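Local atomic coordinates of alkaline phosphatase (Stenotrophomonas maltophilia R551-3, PDB entry 5JK4), a protein that probably binds phosphate in the periplasm as a PstS-family solute-binding protein, although it is also classed as an alkaline phosphatase. Residues G294-N299 / T365-R371; V4-G8 / L49-T53; V241-P246 / G282-A286. Where two conformers were deposited one is given. Numbering follows the deposited sequence.

Contact 1 of 3, residues G294-N299 / T365-R371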
ATOM      1  N   GLY A 294     -11.371  13.267   2.210  1.00  5.61           N
ATOM      2  CA  GLY A 294     -12.697  13.715   1.845  1.00  6.01           C
ATOM      3  C   GLY A 294     -12.638  14.650   0.651  1.00  6.03           C
ATOM      4  O   GLY A 294     -11.662  15.369   0.465  1.00  6.45           O
ATOM      5  N   GLN A 295     -13.693  14.655  -0.170  1.00  5.83           N
ATOM      6  CA  GLN A 295     -13.798  15.749  -1.127  1.00  6.52           C
ATOM      7  C   GLN A 295     -14.129  17.054  -0.426  1.00  6.66           C
ATOM      8  O   GLN A 295     -13.714  18.125  -0.887  1.00  7.68           O
ATOM      9  CB  GLN A 295     -14.855  15.491  -2.199  1.00  6.87           C
ATOM     10  CG  GLN A 295     -14.721  16.517  -3.307  1.00  8.79           C
ATOM     11  CD  GLN A 295     -15.849  16.584  -4.297  1.00  8.29           C
ATOM     12  OE1 GLN A 295     -16.742  15.738  -4.338  1.00  9.16           O
ATOM     13  NE2 GLN A 295     -15.795  17.604  -5.139  1.00  8.55           N
ATOM     14  N   CYS A 296     -14.885  16.997   0.665  1.00  6.48           N
ATOM     15  CA  CYS A 296     -15.428  18.206   1.265  1.00  6.65           C
ATOM     16  C   CYS A 296     -15.110  18.263   2.754  1.00  6.34           C
ATOM     17  O   CYS A 296     -15.295  17.282   3.478  1.00  6.96           O
ATOM     18  CB  CYS A 296     -16.944  18.291   1.059  1.00  7.91           C
ATOM     19  SG  CYS A 296     -17.494  18.201  -0.677  1.00  9.47           S
ATOM     20  N   TYR A 297     -14.669  19.438   3.203  1.00  6.01           N
ATOM     21  CA  TYR A 297     -14.310  19.717   4.585  1.00  6.26           C
ATOM     22  C   TYR A 297     -15.030  20.974   5.040  1.00  7.01           C
ATOM     23  O   TYR A 297     -14.911  22.021   4.397  1.00  7.75           O
ATOM     24  CB  TYR A 297     -12.803  19.946   4.707  1.00  6.00           C
ATOM     25  CG  TYR A 297     -11.978  18.718   4.416  1.00  6.25           C
ATOM     26  CD1 TYR A 297     -11.701  17.801   5.412  1.00  5.94           C
ATOM     27  CD2 TYR A 297     -11.500  18.453   3.132  1.00  6.06           C
ATOM     28  CE1 TYR A 297     -10.943  16.663   5.153  1.00  5.68           C
ATOM     29  CE2 TYR A 297     -10.751  17.331   2.860  1.00  6.42           C
ATOM     30  CZ  TYR A 297     -10.475  16.435   3.871  1.00  5.89           C
ATOM     31  OH  TYR A 297      -9.712  15.322   3.572  1.00  6.00           O
ATOM     32  N   LYS A 298     -15.755  20.887   6.151  1.00  7.37           N
ATOM     33  CA  LYS A 298     -16.357  22.092   6.707  1.00  8.13           C
ATOM     34  C   LYS A 298     -15.307  23.080   7.183  1.00  8.80           C
ATOM     35  O   LYS A 298     -15.570  24.288   7.200  1.00 10.29           O
ATOM     36  CB  LYS A 298     -17.332  21.741   7.822  1.00  9.49           C
ATOM     37  CG  LYS A 298     -18.586  21.087   7.259  1.00 11.27           C
ATOM     38  CD  LYS A 298     -19.705  20.955   8.252  1.00 12.96           C
ATOM     39  CE  LYS A 298     -20.956  20.408   7.592  1.00 14.42           C
ATOM     40  NZ  LYS A 298     -21.044  18.931   7.764  1.00 16.35           N
ATOM     41  N   ASN A 299     -14.124  22.602   7.570  1.00  8.14           N
ATOM     42  CA  ASN A 299     -13.013  23.489   7.892  1.00  8.41           C
ATOM     43  C   ASN A 299     -12.327  23.880   6.587  1.00  8.58           C
ATOM     44  O   ASN A 299     -11.633  23.067   5.967  1.00  7.84           O
ATOM     45  CB  ASN A 299     -12.045  22.805   8.851  1.00  9.31           C
ATOM     46  CG  ASN A 299     -10.972  23.753   9.350  1.00 10.48           C
ATOM     47  OD1 ASN A 299     -10.402  24.497   8.564  1.00 12.03           O
ATOM     48  ND2 ASN A 299     -10.689  23.733  10.643  1.00 10.88           N
ATOM     49  N   THR A 365     -19.789  21.889  -5.525  1.00 10.73           N
ATOM     50  CA  THR A 365     -20.099  20.561  -5.015  1.00 10.33           C
ATOM     51  C   THR A 365     -20.147  20.546  -3.495  1.00 10.37           C
ATOM     52  O   THR A 365     -21.002  19.877  -2.903  1.00 11.54           O
ATOM     53  CB  THR A 365     -19.067  19.558  -5.516  1.00 10.80           C
ATOM     54  OG1 THR A 365     -19.155  19.494  -6.942  1.00 11.52           O
ATOM     55  CG2 THR A 365     -19.313  18.173  -4.923  1.00 11.58           C
ATOM     56  N   CYS A 366     -19.239  21.266  -2.843  1.00  9.59           N
ATOM     57  CA  CYS A 366     -19.052  21.149  -1.402  1.00  9.77           C
ATOM     58  C   CYS A 366     -19.820  22.188  -0.613  1.00 11.20           C
ATOM     59  O   CYS A 366     -19.714  22.218   0.620  1.00 10.98           O
ATOM     60  CB  CYS A 366     -17.568  21.231  -1.057  1.00  9.61           C
ATOM     61  SG  CYS A 366     -16.624  19.839  -1.652  1.00 10.53           S
ATOM     62  N   SER A 367     -20.619  22.999  -1.290  1.00 13.89           N
ATOM     63  CA  SER A 367     -21.366  24.073  -0.657  1.00 16.18           C
ATOM     64  C   SER A 367     -22.205  23.552   0.499  1.00 15.73           C
ATOM     65  O   SER A 367     -23.075  22.702   0.307  1.00 16.44           O
ATOM     66  CB  SER A 367     -22.278  24.690  -1.720  1.00 17.99           C
ATOM     67  OG  SER A 367     -22.920  25.832  -1.224  1.00 19.37           O
ATOM     68  N   GLY A 368     -21.916  24.042   1.706  1.00 15.54           N
ATOM     69  CA  GLY A 368     -22.688  23.726   2.890  1.00 15.01           C
ATOM     70  C   GLY A 368     -22.482  22.348   3.477  1.00 13.20           C
ATOM     71  O   GLY A 368     -23.163  22.007   4.449  1.00 14.69           O
ATOM     72  N   ILE A 369     -21.564  21.541   2.948  1.00 10.46           N
ATOM     73  CA  ILE A 369     -21.406  20.160   3.391  1.00  9.76           C
ATOM     74  C   ILE A 369     -19.942  19.899   3.730  1.00  9.11           C
ATOM     75  O   ILE A 369     -19.076  20.745   3.534  1.00 10.25           O
ATOM     76  CB  ILE A 369     -21.945  19.142   2.360  1.00  9.02           C
ATOM     77  CG1 ILE A 369     -21.154  19.160   1.050  1.00  9.01           C
ATOM     78  CG2 ILE A 369     -23.437  19.383   2.105  1.00 10.03           C
ATOM     79  CD1 ILE A 369     -21.419  17.959   0.164  1.00  9.33           C
ATOM     80  N   GLY A 370     -19.676  18.701   4.255  1.00  9.01           N
ATOM     81  CA  GLY A 370     -18.303  18.268   4.441  1.00  8.72           C
ATOM     82  C   GLY A 370     -18.034  17.545   5.740  1.00  7.91           C
ATOM     83  O   GLY A 370     -18.886  17.481   6.630  1.00  8.43           O
ATOM     84  N   ARG A 371     -16.827  17.000   5.857  1.00  6.59           N
ATOM     85  CA  ARG A 371     -16.420  16.376   7.102  1.00  6.64           C
ATOM     86  C   ARG A 371     -16.428  17.432   8.208  1.00  7.42           C
ATOM     87  O   ARG A 371     -16.105  18.604   7.955  1.00  7.63           O
ATOM     88  CB  ARG A 371     -15.031  15.735   6.959  1.00  6.54           C
ATOM     89  CG  ARG A 371     -14.980  14.669   5.859  1.00  6.69           C
ATOM     90  CD  ARG A 371     -13.675  13.928   5.761  1.00  6.21           C
ATOM     91  NE  ARG A 371     -13.383  13.031   6.877  1.00  5.60           N
ATOM     92  CZ  ARG A 371     -13.912  11.813   7.019  1.00  5.60           C
ATOM     93  NH1 ARG A 371     -14.793  11.342   6.148  1.00  5.90           N
ATOM     94  NH2 ARG A 371     -13.556  11.066   8.053  1.00  5.64           N
TER
HETATM   95  O   HOH W   1     -17.019  22.345   2.256  1.00 41.80           O
HETATM   96  O   HOH W   2     -13.443  19.745   8.124  1.00  8.65           O

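Contact 2 of 3, residues V4-G8 / L49-T53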
ATOM      1  N   VAL A   4      -4.427  18.799  10.481  1.00  7.47           N
ATOM      2  CA  VAL A   4      -4.939  17.873   9.474  1.00  6.56           C
ATOM      3  C   VAL A   4      -4.559  16.480   9.953  1.00  6.81           C
ATOM      4  O   VAL A   4      -3.375  16.132   9.998  1.00  8.02           O
ATOM      5  CB  VAL A   4      -4.379  18.174   8.076  1.00  6.88           C
ATOM      6  CG1 VAL A   4      -4.923  17.192   7.057  1.00  7.37           C
ATOM      7  CG2 VAL A   4      -4.712  19.606   7.663  1.00  8.03           C
ATOM      8  N   THR A   5      -5.551  15.699  10.350  1.00  6.15           N
ATOM      9  CA  THR A   5      -5.338  14.486  11.129  1.00  5.84           C
ATOM     10  C   THR A   5      -5.405  13.250  10.244  1.00  5.24           C
ATOM     11  O   THR A   5      -6.442  12.972   9.630  1.00  5.61           O
ATOM     12  CB  THR A   5      -6.413  14.409  12.205  1.00  6.97           C
ATOM     13  OG1 THR A   5      -6.203  15.506  13.094  1.00  7.81           O
ATOM     14  CG2 THR A   5      -6.361  13.107  12.978  1.00  7.86           C
ATOM     15  N   GLY A   6      -4.318  12.475  10.222  1.00  5.42           N
ATOM     16  CA  GLY A   6      -4.301  11.243   9.468  1.00  5.16           C
ATOM     17  C   GLY A   6      -3.433  10.164  10.066  1.00  4.75           C
ATOM     18  O   GLY A   6      -3.013  10.221  11.226  1.00  5.97           O
ATOM     19  N   GLY A   7      -3.160   9.167   9.258  1.00  5.10           N
ATOM     20  CA  GLY A   7      -2.478   7.980   9.720  1.00  5.25           C
ATOM     21  C   GLY A   7      -2.833   6.804   8.831  1.00  5.15           C
ATOM     22  O   GLY A   7      -3.480   6.956   7.801  1.00  5.63           O
ATOM     23  N   GLY A   8      -2.343   5.630   9.223  1.00  4.92           N
ATOM     24  CA  GLY A   8      -2.665   4.399   8.524  1.00  4.60           C
ATOM     25  C   GLY A   8      -1.440   3.582   8.183  1.00  4.51           C
ATOM     26  O   GLY A   8      -0.658   3.197   9.065  1.00  5.52           O
ATOM     27  N   LEU A  49      -8.652   5.782  16.835  1.00  7.90           N
ATOM     28  CA  LEU A  49      -7.759   4.805  16.222  1.00  7.75           C
ATOM     29  C   LEU A  49      -6.393   5.383  15.894  1.00  7.80           C
ATOM     30  O   LEU A  49      -5.428   4.622  15.752  1.00  8.89           O
ATOM     31  CB  LEU A  49      -8.410   4.249  14.962  1.00  7.77           C
ATOM     32  CG  LEU A  49      -9.594   3.316  15.243  1.00  8.93           C
ATOM     33  CD1 LEU A  49     -10.342   2.973  13.969  1.00  9.68           C
ATOM     34  CD2 LEU A  49      -9.145   2.033  15.937  1.00 10.11           C
ATOM     35  N   PHE A  50      -6.304   6.706  15.778  1.00  7.23           N
ATOM     36  CA  PHE A  50      -5.059   7.426  15.574  1.00  6.74           C
ATOM     37  C   PHE A  50      -4.557   8.058  16.871  1.00  7.90           C
ATOM     38  O   PHE A  50      -3.698   8.943  16.835  1.00  9.09           O
ATOM     39  CB  PHE A  50      -5.262   8.478  14.479  1.00  6.80           C
ATOM     40  CG  PHE A  50      -5.434   7.916  13.073  1.00  6.39           C
ATOM     41  CD1 PHE A  50      -5.067   6.614  12.745  1.00  5.98           C
ATOM     42  CD2 PHE A  50      -5.961   8.718  12.080  1.00  7.04           C
ATOM     43  CE1 PHE A  50      -5.219   6.135  11.442  1.00  6.43           C
ATOM     44  CE2 PHE A  50      -6.106   8.259  10.790  1.00  6.30           C
ATOM     45  CZ  PHE A  50      -5.734   6.966  10.466  1.00  6.38           C
ATOM     46  N   SER A  51      -5.071   7.599  18.014  1.00  8.86           N
ATOM     47  CA  SER A  51      -4.628   8.064  19.326  1.00 10.77           C
ATOM     48  C   SER A  51      -4.809   9.569  19.479  1.00 11.34           C
ATOM     49  O   SER A  51      -4.013  10.237  20.137  1.00 12.46           O
ATOM     50  CB  SER A  51      -3.179   7.649  19.605  1.00 12.04           C
ATOM     51  OG  SER A  51      -3.041   6.237  19.620  1.00 12.49           O
ATOM     52  N   THR A  52      -5.854  10.127  18.881  1.00 10.48           N
ATOM     53  CA  THR A  52      -6.070  11.564  18.988  1.00 10.15           C
ATOM     54  C   THR A  52      -7.572  11.834  19.039  1.00  9.84           C
ATOM     55  O   THR A  52      -8.359  10.939  19.358  1.00 11.10           O
ATOM     56  CB  THR A  52      -5.289  12.317  17.900  1.00 10.76           C
ATOM     57  OG1 THR A  52      -5.321  13.723  18.178  1.00 11.72           O
ATOM     58  CG2 THR A  52      -5.865  12.057  16.517  1.00 11.27           C
ATOM     59  N   THR A  53      -7.960  13.076  18.755  1.00  9.76           N
ATOM     60  CA  THR A  53      -9.338  13.526  18.883  1.00  9.73           C
ATOM     61  C   THR A  53      -9.722  14.343  17.650  1.00  9.40           C
ATOM     62  O   THR A  53      -8.879  14.720  16.834  1.00 10.05           O
ATOM     63  CB  THR A  53      -9.518  14.321  20.182  1.00 11.86           C
ATOM     64  OG1 THR A  53     -10.907  14.563  20.394  1.00 14.38           O
ATOM     65  CG2 THR A  53      -8.764  15.636  20.124  1.00 12.64           C
TER
HETATM   66  O   HOH W   3      -8.615  15.889  14.335  1.00  8.80           O

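Contact 3 of 3, residues V241-P246 / G282-A286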
ATOM      1  N   VAL A 241      13.637 -12.088  -6.786  1.00  7.97           N
ATOM      2  CA  VAL A 241      12.484 -12.864  -7.231  1.00  8.79           C
ATOM      3  C   VAL A 241      12.507 -12.869  -8.750  1.00 10.71           C
ATOM      4  O   VAL A 241      12.565 -11.808  -9.378  1.00 10.94           O
ATOM      5  CB  VAL A 241      11.158 -12.293  -6.690  1.00  9.62           C
ATOM      6  CG1 VAL A 241       9.978 -13.140  -7.136  1.00 10.67           C
ATOM      7  CG2 VAL A 241      11.199 -12.222  -5.160  1.00  9.28           C
ATOM      8  N   LYS A 242      12.495 -14.056  -9.346  1.00 13.00           N
ATOM      9  CA  LYS A 242      12.535 -14.158 -10.807  1.00 16.06           C
ATOM     10  C   LYS A 242      13.775 -13.470 -11.378  1.00 15.20           C
ATOM     11  O   LYS A 242      13.721 -12.909 -12.470  1.00 15.96           O
ATOM     12  CB  LYS A 242      11.288 -13.531 -11.464  1.00 19.76           C
ATOM     13  CG  LYS A 242      10.044 -14.373 -11.583  1.00 23.80           C
ATOM     14  CD  LYS A 242       8.879 -13.496 -12.081  1.00 26.54           C
ATOM     15  CE  LYS A 242       8.306 -13.936 -13.420  1.00 30.38           C
ATOM     16  NZ  LYS A 242       6.844 -13.634 -13.495  1.00 32.52           N
ATOM     17  N   SER A 243      14.883 -13.461 -10.638  1.00 14.41           N
ATOM     18  CA  SER A 243      16.163 -12.873 -11.046  1.00 14.27           C
ATOM     19  C   SER A 243      16.255 -11.374 -10.780  1.00 11.71           C
ATOM     20  O   SER A 243      17.290 -10.773 -11.114  1.00 13.01           O
ATOM     21  CB  SER A 243      16.502 -13.119 -12.528  1.00 17.14           C
ATOM     22  OG  SER A 243      15.894 -12.139 -13.372  1.00 19.52           O
ATOM     23  N   PHE A 244      15.240 -10.748 -10.194  1.00  9.49           N
ATOM     24  CA  PHE A 244      15.218  -9.302 -10.012  1.00  8.05           C
ATOM     25  C   PHE A 244      15.311  -8.936  -8.535  1.00  7.59           C
ATOM     26  O   PHE A 244      14.626  -9.520  -7.694  1.00  7.54           O
ATOM     27  CB  PHE A 244      13.919  -8.706 -10.570  1.00  8.37           C
ATOM     28  CG  PHE A 244      13.776  -8.854 -12.049  1.00  8.88           C
ATOM     29  CD1 PHE A 244      14.529  -8.070 -12.910  1.00 10.30           C
ATOM     30  CD2 PHE A 244      12.892  -9.775 -12.585  1.00  9.89           C
ATOM     31  CE1 PHE A 244      14.409  -8.217 -14.281  1.00 11.48           C
ATOM     32  CE2 PHE A 244      12.765  -9.918 -13.950  1.00 11.45           C
ATOM     33  CZ  PHE A 244      13.518  -9.137 -14.799  1.00 12.07           C
ATOM     34  N   SER A 245      16.106  -7.926  -8.231  1.00  7.40           N
ATOM     35  CA  SER A 245      16.035  -7.301  -6.924  1.00  7.36           C
ATOM     36  C   SER A 245      14.822  -6.377  -6.864  1.00  6.61           C
ATOM     37  O   SER A 245      14.284  -5.965  -7.905  1.00  6.63           O
ATOM     38  CB  SER A 245      17.297  -6.480  -6.658  0.60  8.53           C
ATOM     39  OG  SER A 245      18.424  -7.299  -6.419  0.60  9.92           O
ATOM     40  N   PRO A 246      14.385  -6.004  -5.653  1.00  6.38           N
ATOM     41  CA  PRO A 246      13.126  -5.253  -5.527  1.00  6.46           C
ATOM     42  C   PRO A 246      13.204  -3.805  -5.964  1.00  7.12           C
ATOM     43  O   PRO A 246      12.191  -3.114  -5.865  1.00  9.12           O
ATOM     44  CB  PRO A 246      12.755  -5.407  -4.040  1.00  8.26           C
ATOM     45  CG  PRO A 246      13.980  -5.860  -3.368  1.00  8.23           C
ATOM     46  CD  PRO A 246      14.793  -6.598  -4.367  1.00  7.14           C
ATOM     47  N   GLY A 282      10.030  -7.597 -15.164  1.00 10.49           N
ATOM     48  CA  GLY A 282      10.592  -6.951 -13.993  1.00  9.64           C
ATOM     49  C   GLY A 282      10.201  -7.606 -12.682  1.00  8.84           C
ATOM     50  O   GLY A 282       9.479  -8.605 -12.625  1.00  9.40           O
ATOM     51  N   TYR A 283      10.682  -7.000 -11.599  1.00  7.36           N
ATOM     52  CA  TYR A 283      10.390  -7.507 -10.264  1.00  7.11           C
ATOM     53  C   TYR A 283       8.878  -7.551 -10.075  1.00  6.96           C
ATOM     54  O   TYR A 283       8.207  -6.538 -10.308  1.00  7.45           O
ATOM     55  CB  TYR A 283      11.004  -6.609  -9.205  1.00  7.09           C
ATOM     56  CG  TYR A 283      10.829  -7.153  -7.805  1.00  6.43           C
ATOM     57  CD1 TYR A 283      11.722  -8.080  -7.286  1.00  6.62           C
ATOM     58  CD2 TYR A 283       9.782  -6.724  -6.996  1.00  6.47           C
ATOM     59  CE1 TYR A 283      11.576  -8.575  -6.015  1.00  6.11           C
ATOM     60  CE2 TYR A 283       9.633  -7.217  -5.708  1.00  5.90           C
ATOM     61  CZ  TYR A 283      10.530  -8.144  -5.229  1.00  5.58           C
ATOM     62  OH  TYR A 283      10.435  -8.658  -3.957  1.00  5.91           O
ATOM     63  N   PRO A 284       8.293  -8.695  -9.725  1.00  6.87           N
ATOM     64  CA  PRO A 284       6.854  -8.870  -9.958  1.00  7.51           C
ATOM     65  C   PRO A 284       5.924  -8.536  -8.807  1.00  7.12           C
ATOM     66  O   PRO A 284       4.712  -8.693  -8.989  1.00  8.18           O
ATOM     67  CB  PRO A 284       6.773 -10.365 -10.283  1.00  8.70           C
ATOM     68  CG  PRO A 284       7.836 -10.965  -9.433  1.00  8.68           C
ATOM     69  CD  PRO A 284       8.976  -9.987  -9.509  1.00  7.73           C
ATOM     70  N   ILE A 285       6.426  -8.094  -7.658  1.00  6.34           N
ATOM     71  CA  ILE A 285       5.585  -7.829  -6.488  1.00  6.05           C
ATOM     72  C   ILE A 285       5.556  -6.319  -6.289  1.00  5.64           C
ATOM     73  O   ILE A 285       6.502  -5.742  -5.742  1.00  5.76           O
ATOM     74  CB  ILE A 285       6.072  -8.552  -5.220  1.00  6.22           C
ATOM     75  CG1 ILE A 285       6.659  -9.931  -5.531  1.00  7.51           C
ATOM     76  CG2 ILE A 285       4.904  -8.653  -4.260  1.00  6.86           C
ATOM     77  CD1 ILE A 285       7.131 -10.687  -4.304  1.00  7.96           C
ATOM     78  N   ALA A 286       4.476  -5.668  -6.724  1.00  6.05           N
ATOM     79  CA  ALA A 286       4.435  -4.216  -6.726  1.00  6.40           C
ATOM     80  C   ALA A 286       3.000  -3.718  -6.821  1.00  7.13           C
ATOM     81  O   ALA A 286       2.105  -4.415  -7.305  1.00  9.03           O
ATOM     82  CB  ALA A 286       5.240  -3.666  -7.892  1.00  7.37           C
TER

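Contact 1 of 3, residues G294-N299 / T365-R371
The backbones of 294-299 and 365-371 meet in a single beta bridge between Tyr-297 and Arg-371, whose CA atoms are 4.7 Å apart. Arg-371 N donates to Cys-296 O (2.8 Å, 168°) and Lys-298 N to Arg-371 O (2.9 Å, 163°); two bonds straddling Tyr-297 in this way form the pattern of a parallel bridge. Before it, Cys-366 to Ile-369 make a type II turn, closed by Ile-369 N to Cys-366 O at 3.0 Å, with Gly-368 at positive phi (75°). Gly-370 must be glycine on two counts: a CB would sit 2.8 Å from Lys-298 N, and at phi 139° it would jam against Ile-369 O. Water 1 lies 3.0 Å from Tyr-297 O and 2.9 Å from Ile-369 O, filling the gap where the chains part.

Among the side chains, the disulfide Cys-296 SG to Cys-366 SG (2.1 Å, chi3 -74°) fixes the segments covalently, and Ile-369 CD1 packs 4.0 Å from Cys-296 SG. Lys-298 extends past Ile-369 O, its CG 3.8 Å from that atom, so that NZ bonds to Gly-370 O at 2.8 Å. Arg-371 CD lies 3.9 Å from Tyr-297 CE1, while its guanidinium continues to the carbonyls of Phe-42 and Val-56 and makes a cation-pi contact with Phe-42. Tyr-297 OH accepts from Gly-294 N (3.0 Å) and also pairs with His-57 O. Asn-299 N-caps helix 300-313 through OD1 to Val-302 N. Together the disulfide and the single parallel bridge tie the C-terminal tail to the link between strand 286-294 and helix 300-313 of the periplasmic-binding-protein fold.

Contact 2 of 3, residues V4-G8 / L49-T53
Phe-50 dominates this contact: its m rotamer (chi1 -70°, chi2 -17°) lays the ring flat against the glycines of strand 4-8. Gly-7 CA stands 3.8 Å from the ring centroid and 22° off its normal, a CH-pi contact over the face, and Gly-7 N and Gly-6 O lie over that face too. The nearest approaches are Gly-7 C to Phe-50 CZ at 3.3 Å and Gly-6 C to Phe-50 CE2 at 3.4 Å. Such closeness depends on bare backbone, since a CB on Gly-7 would come within 2.9 Å of Phe-50 CE1. Gly-7 and Gly-8 also have phi values of 155° and 130°, at which a CB would strike the preceding carbonyl.

Thr-5, with chi1 at -65° (m), places CG2 at the edge of the Phe-50 ring, near its plane, 4.5 Å from Phe-50 CD2, and against Thr-52 CG2 at 3.7 Å; Thr-52 itself is in the t rotamer. Thr-5 OG1 gives its proton to water 3 (2.7 Å), which donates to Thr-53 O (2.8 Å), so a solvent bridge extends the contact where the segments diverge. Ser-51, at phi 58° and psi 34°, turns the chain between Phe-50 and Thr-52.

Phe-50 fills the space between strands 4-8 and 28-32, where it touches Ala-31, and helix 35-43, where it touches Ala-41. Strand 4-8 pairs in parallel with 28-32, and Thr-5 bonds to the backbone of His-57 and Phe-58, which suggests that 4-8 lies between 28-32 and 58-61, consistent with the beta2-beta1-beta3 order with which the lobes of periplasmic binding proteins begin.

Contact 3 of 3, residues V241-P246 / G282-A286
Tyr-283 loses 106 Å² to segment 241-246, more than any other residue here, and Val-241 (56 Å²) and Phe-244 (54 Å²) follow. Pro-246 CA lies 3.6 Å from the centroid of the Tyr-283 ring, only 9° off its normal, which makes a well-centred CH-pi contact; Pro-246 CB is 3.7 Å from Tyr-283 CZ. Near the ring plane, Phe-244 O comes to 3.3 Å from Tyr-283 CD1. The phenol reaches beyond both segments, where Tyr-283 OH bonds to Val-99 O.

Val-241 and Phe-244 are the ends of a type I' turn, closed by Val-241 N to Phe-244 O (2.9 Å) and Phe-244 N to Val-241 O (3.0 Å). From the first end, Val-241 CG2 meets Tyr-283 CE1 and Val-241 CG1 meets Pro-284 CG, each at 3.8 Å. From the second, Phe-244 presents its ring face to Gly-282, whose CA is 3.7 Å from the centroid and 13° off the normal, a second CH-pi contact. Lys-242 CD also touches Pro-284 CG, at 3.8 Å.

The pair therefore adheres by shape, through CH-pi and aliphatic contacts, without a direct hydrogen bond between the segments. Just past the first segment the same loop does bond to the second, Glu-248 backbone to Tyr-283 backbone, while Ile-285 bonds to Val-99, implying an apolar fit within the segments with directional bonds supplied around it.

How the contacts relate
All three contacts are largely buried, yet contact 1 lies farthest out, its centre 26 Å from that of the chain, against 18 Å for contact 2 and 17 Å for contact 3. Contacts 1 and 2 share one side of the molecule (centres 19 Å apart) and also surroundings: His-57 bonds to Tyr-297 and Thr-5, and helix 35-43 supplies Phe-42 to Arg-371 and Ala-41 to Phe-50. Contact 3 lies on the opposite side, but strand 286-294 runs from its second segment to the first of contact 1. Covalent and backbone bonds hold the peripheral tail, whereas the two inner contacts rely on aromatic faces over glycine or proline CA atoms.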